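Local coordinates for protein putative ribose 5-phosphate isomerase (Leishmania infantum, PDB 6FXW) that probably interconverts ribose 5-phosphate and ribulose 5-phosphate in the pentose phosphate pathway, as a type B ribose 5-phosphate isomerase of the LacAB/RpiB family, at residues A[119-122]-A[123-126]; A[127-130]-A[131-135]. One frame throughout, in Å; residues are numbered along the deposited sequence.

Contacts 1 and 2 divide one element between them: helix 120-131, which follows strand 110-114 of the five-stranded parallel sheet and precedes helix 139-155. Contact 1 (119-126) comprises the N-cap and first turns; contact 2 (127-135) takes over at the next residue, runs to the C-terminal end and enters the connecting loop. Their centres lie about 13 Å apart, and Thr129 OG1 bonds back to Asp125 O, joining the two. Ile123 and Ile126 touch strand 110-114, whereas Ile127, Phe130 and Leu131 reach strand 67-72. The beginning of the helix also meets two other subunits of the tetramer, while contact 2 is touched by its own chain alone.

Contact 1 (A[119-122]-A[123-126]); sequences GMEV and IRDI
Gly119, at the N-cap, accepts the first backbone bond of the helix: Ile123 N reaches Gly119 O at 2.9 Å, with the donor in the carbonyl plane. The Ile123 side chain rises beside that same carbonyl, its CG1 3.4 Å from Gly119 O. Met120 and Ile123 run out together, and Met120 CE meets Ile123 CD1 at 4.1 Å; the backbone O of Met120 receives Arg124 N. Glu121 makes the salt bridge between the two segments. Its chain bends at chi2 (-52°) and Arg124 bends at chi3 (-50°), bringing carboxylate and guanidinium side by side with planes only 23° apart. The grip is a side-on, two-pronged salt bridge: Arg124 NE to Glu121 OE1 and Arg124 NH2 to Glu121 OE2, each 3.1 Å and nearly straight. Both oxygens are met on their syn sides and lie close to the guanidinium plane, so two separate bonds should restrain rotation of either group. Val122 CG1 touches Ile126 CD1 at 3.7 Å, while Val122 O accepts Ile126 N. Across the interface, Val122 packs on Thr117 of the second subunit and Asp95 of the third. The whole is a helix N-terminus with an i to i+3 Glu-Arg salt bridge, following strand 110-114 in the parallel alpha/beta fold of the RpiB family.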
loop_
_atom_site.group_PDB
_atom_site.type_symbol
_atom_site.label_atom_id
_atom_site.label_comp_id
_atom_site.label_asym_id
_atom_site.label_seq_id
_atom_site.Cartn_x
_atom_site.Cartn_y
_atom_site.Cartn_z
ATOM N N GLY A 119 -6.973 -5.887 -0.242
ATOM C CA GLY A 119 -7.761 -6.846 0.497
ATOM C C GLY A 119 -9.048 -6.296 1.055
ATOM O O GLY A 119 -9.247 -5.094 1.112
ATOM N N MET A 120 -9.931 -7.210 1.433
ATOM C CA MET A 120 -11.277 -6.806 1.836
ATOM C C MET A 120 -11.380 -5.980 3.072
ATOM O O MET A 120 -12.222 -5.068 3.132
ATOM C CB MET A 120 -12.187 -8.029 2.005
ATOM C CG MET A 120 -12.496 -8.686 0.689
ATOM S SD MET A 120 -13.709 -7.646 -0.231
ATOM C CE MET A 120 -13.340 -8.175 -1.802
ATOM N N GLU A 121 -10.480 -6.123 4.037
ATOM C CA GLU A 121 -10.557 -5.247 5.176
ATOM C C GLU A 121 -10.075 -3.832 4.857
ATOM O O GLU A 121 -10.540 -2.853 5.418
ATOM C CB GLU A 121 -9.798 -5.813 6.414
ATOM C CG GLU A 121 -10.609 -6.948 7.083
ATOM C CD GLU A 121 -12.056 -6.610 7.420
ATOM O OE1 GLU A 121 -12.284 -5.497 7.900
ATOM O OE2 GLU A 121 -12.979 -7.418 7.069
ATOM N N VAL A 122 -9.102 -3.730 3.932
ATOM C CA VAL A 122 -8.689 -2.424 3.450
ATOM C C VAL A 122 -9.830 -1.794 2.622
ATOM O O VAL A 122 -10.103 -0.619 2.781
ATOM C CB VAL A 122 -7.366 -2.551 2.641
ATOM C CG1 VAL A 122 -7.042 -1.293 1.844
ATOM C CG2 VAL A 122 -6.262 -2.884 3.592
ATOM N N ILE A 123 -10.489 -2.599 1.790
ATOM C CA ILE A 123 -11.655 -2.083 1.056
ATOM C C ILE A 123 -12.736 -1.592 2.017
ATOM O O ILE A 123 -13.306 -0.521 1.774
ATOM C CB ILE A 123 -12.182 -3.137 0.114
ATOM C CG1 ILE A 123 -11.202 -3.344 -1.056
ATOM C CG2 ILE A 123 -13.594 -2.837 -0.444
ATOM C CD1 ILE A 123 -11.471 -4.502 -1.964
ATOM N N ARG A 124 -12.963 -2.268 3.119
ATOM C CA ARG A 124 -13.959 -1.804 4.101
ATOM C C ARG A 124 -13.617 -0.393 4.600
ATOM O O ARG A 124 -14.466 0.535 4.604
ATOM C CB ARG A 124 -14.071 -2.790 5.251
ATOM C CG ARG A 124 -15.206 -2.378 6.180
ATOM C CD ARG A 124 -15.238 -3.180 7.478
ATOM N NE ARG A 124 -15.175 -4.583 7.319
ATOM C CZ ARG A 124 -16.232 -5.380 7.051
ATOM N NH1 ARG A 124 -17.504 -4.922 6.882
ATOM N NH2 ARG A 124 -16.005 -6.650 6.925
ATOM N N ASP A 125 -12.354 -0.201 5.020
ATOM C CA ASP A 125 -11.925 1.100 5.501
ATOM C C ASP A 125 -12.008 2.158 4.458
ATOM O O ASP A 125 -12.419 3.289 4.707
ATOM C CB ASP A 125 -10.487 0.994 6.044
ATOM C CG ASP A 125 -9.843 2.368 6.407
ATOM O OD1 ASP A 125 -10.445 3.139 7.144
ATOM O OD2 ASP A 125 -8.649 2.436 6.034
ATOM N N ILE A 126 -11.629 1.827 3.225
ATOM C CA ILE A 126 -11.676 2.799 2.141
ATOM C C ILE A 126 -13.129 3.281 1.947
ATOM O O ILE A 126 -13.393 4.497 1.810
ATOM C CB ILE A 126 -11.114 2.226 0.838
ATOM C CG1 ILE A 126 -9.608 1.907 0.907
ATOM C CG2 ILE A 126 -11.410 3.119 -0.353
ATOM C CD1 ILE A 126 -9.054 1.077 -0.237
#

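Contact 2 (A[127-130]-A[131-135]); sequences IETF and LTTEP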
loop_
_atom_site.group_PDB
_atom_site.type_symbol
_atom_site.label_atom_id
_atom_site.label_comp_id
_atom_site.label_asym_id
_atom_site.label_seq_id
_atom_site.Cartn_x
_atom_site.Cartn_y
_atom_site.Cartn_z
ATOM N N ILE A 127 -14.044 2.310 1.845
ATOM C CA ILE A 127 -15.444 2.624 1.604
ATOM C C ILE A 127 -16.001 3.464 2.713
ATOM O O ILE A 127 -16.626 4.514 2.436
ATOM C CB ILE A 127 -16.214 1.330 1.342
ATOM C CG1 ILE A 127 -15.872 0.726 -0.005
ATOM C CG2 ILE A 127 -17.719 1.581 1.372
ATOM C CD1 ILE A 127 -16.509 -0.654 -0.329
ATOM N N GLU A 128 -15.809 3.017 3.969
ATOM C CA GLU A 128 -16.365 3.766 5.079
ATOM C C GLU A 128 -15.816 5.186 5.145
ATOM O O GLU A 128 -16.563 6.119 5.326
ATOM C CB GLU A 128 -16.061 3.056 6.360
ATOM C CG GLU A 128 -16.862 1.806 6.539
ATOM C CD GLU A 128 -16.664 0.996 7.801
ATOM O OE1 GLU A 128 -15.702 1.303 8.533
ATOM O OE2 GLU A 128 -17.428 -0.015 7.965
ATOM N N THR A 129 -14.519 5.402 4.870
ATOM C CA THR A 129 -13.908 6.706 4.881
ATOM C C THR A 129 -14.447 7.559 3.744
ATOM O O THR A 129 -14.783 8.697 3.917
ATOM C CB THR A 129 -12.428 6.529 4.792
ATOM O OG1 THR A 129 -12.014 5.706 5.922
ATOM C CG2 THR A 129 -11.719 7.912 4.794
ATOM N N PHE A 130 -14.485 7.000 2.538
ATOM C CA PHE A 130 -14.977 7.777 1.373
ATOM C C PHE A 130 -16.372 8.287 1.542
ATOM O O PHE A 130 -16.709 9.428 1.200
ATOM C CB PHE A 130 -14.875 6.896 0.121
ATOM C CG PHE A 130 -15.147 7.608 -1.168
ATOM C CD1 PHE A 130 -14.150 8.275 -1.847
ATOM C CD2 PHE A 130 -16.409 7.611 -1.713
ATOM C CE1 PHE A 130 -14.333 8.868 -3.048
ATOM C CE2 PHE A 130 -16.623 8.255 -2.917
ATOM C CZ PHE A 130 -15.612 8.925 -3.571
ATOM N N LEU A 131 -17.212 7.382 2.075
ATOM C CA LEU A 131 -18.623 7.786 2.276
ATOM C C LEU A 131 -18.898 8.744 3.418
ATOM O O LEU A 131 -20.011 9.339 3.457
ATOM C CB LEU A 131 -19.490 6.554 2.492
ATOM C CG LEU A 131 -19.605 5.579 1.312
ATOM C CD1 LEU A 131 -20.417 4.276 1.639
ATOM C CD2 LEU A 131 -20.107 6.272 0.030
ATOM N N THR A 132 -17.979 8.884 4.341
ATOM C CA THR A 132 -18.190 9.764 5.482
ATOM C C THR A 132 -17.319 10.976 5.545
ATOM O O THR A 132 -17.228 11.604 6.602
ATOM C CB THR A 132 -18.039 8.974 6.768
ATOM O OG1 THR A 132 -16.733 8.361 6.884
ATOM C CG2 THR A 132 -18.994 7.762 6.844
ATOM N N THR A 133 -16.582 11.295 4.506
ATOM C CA THR A 133 -15.679 12.421 4.501
ATOM C C THR A 133 -16.259 13.492 3.569
ATOM O O THR A 133 -16.654 13.261 2.460
ATOM C CB THR A 133 -14.227 12.028 4.095
ATOM O OG1 THR A 133 -13.751 10.999 4.938
ATOM C CG2 THR A 133 -13.291 13.219 4.169
ATOM N N GLU A 134 -16.293 14.726 4.085
ATOM C CA GLU A 134 -16.750 15.882 3.308
ATOM C C GLU A 134 -15.635 16.707 2.753
ATOM O O GLU A 134 -14.506 16.680 3.316
ATOM C CB GLU A 134 -17.658 16.747 4.186
ATOM C CG GLU A 134 -19.056 16.104 4.334
ATOM C CD GLU A 134 -19.814 15.958 3.006
ATOM O OE1 GLU A 134 -19.757 14.873 2.285
ATOM O OE2 GLU A 134 -20.490 16.958 2.652
ATOM N N PRO A 135 -15.893 17.457 1.670
ATOM C CA PRO A 135 -14.886 18.327 1.105
ATOM C C PRO A 135 -14.538 19.481 2.042
ATOM O O PRO A 135 -15.418 19.981 2.757
ATOM C CB PRO A 135 -15.494 18.789 -0.191
ATOM C CG PRO A 135 -16.965 18.565 -0.056
ATOM C CD PRO A 135 -17.176 17.531 0.944
#
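The Phe130 ring has Leu131 N oblique to it, 3.9 Å from Phe130 CD2, and the two side chains meet through Phe130 CD2 and Leu131 CD2 at 4.3 Å; Ser102 and Arg103 of helix 96-104 and Thr67 of strand 67-72 also pack on the Phe130 side chain. With CG anti to the backbone N, the ring is carried toward that helix and strand. The setting is the C-terminal end of helix 120-131, where threonine hydroxyls join backbone amides in binding the last carbonyls. Ile127 O still has a regular helical partner: Leu131 N donates to it at 2.9 Å, nearly straight. Alongside that bond the two side chains extend together, and Ile127 CG2 touches Leu131 CD1 at 3.8 Å; both side chains also pack on Val27 of helix 20-29 and on strand 67-72. One residue later the pattern changes. From the backbone, Glu128 O receives a weak bond, Thr132 N donating at an N-H...O angle of 127°; the shorter bond comes from Thr132 OG1, at 2.7 Å. A chi1 of 59° sets this hydroxyl between the backbone N and the carbonyl carbon, turning it back to the carbonyl four residues earlier. Thr133 lies along Thr129, its OG1 3.7 Å from Thr129 CG2. Thr129 O is gripped twice, and the donors come from opposite faces of its carbonyl plane: Thr132 N stands well above one face at 3.2 Å, while Thr133 OG1, tilted 32° from the plane, donates at 2.7 Å.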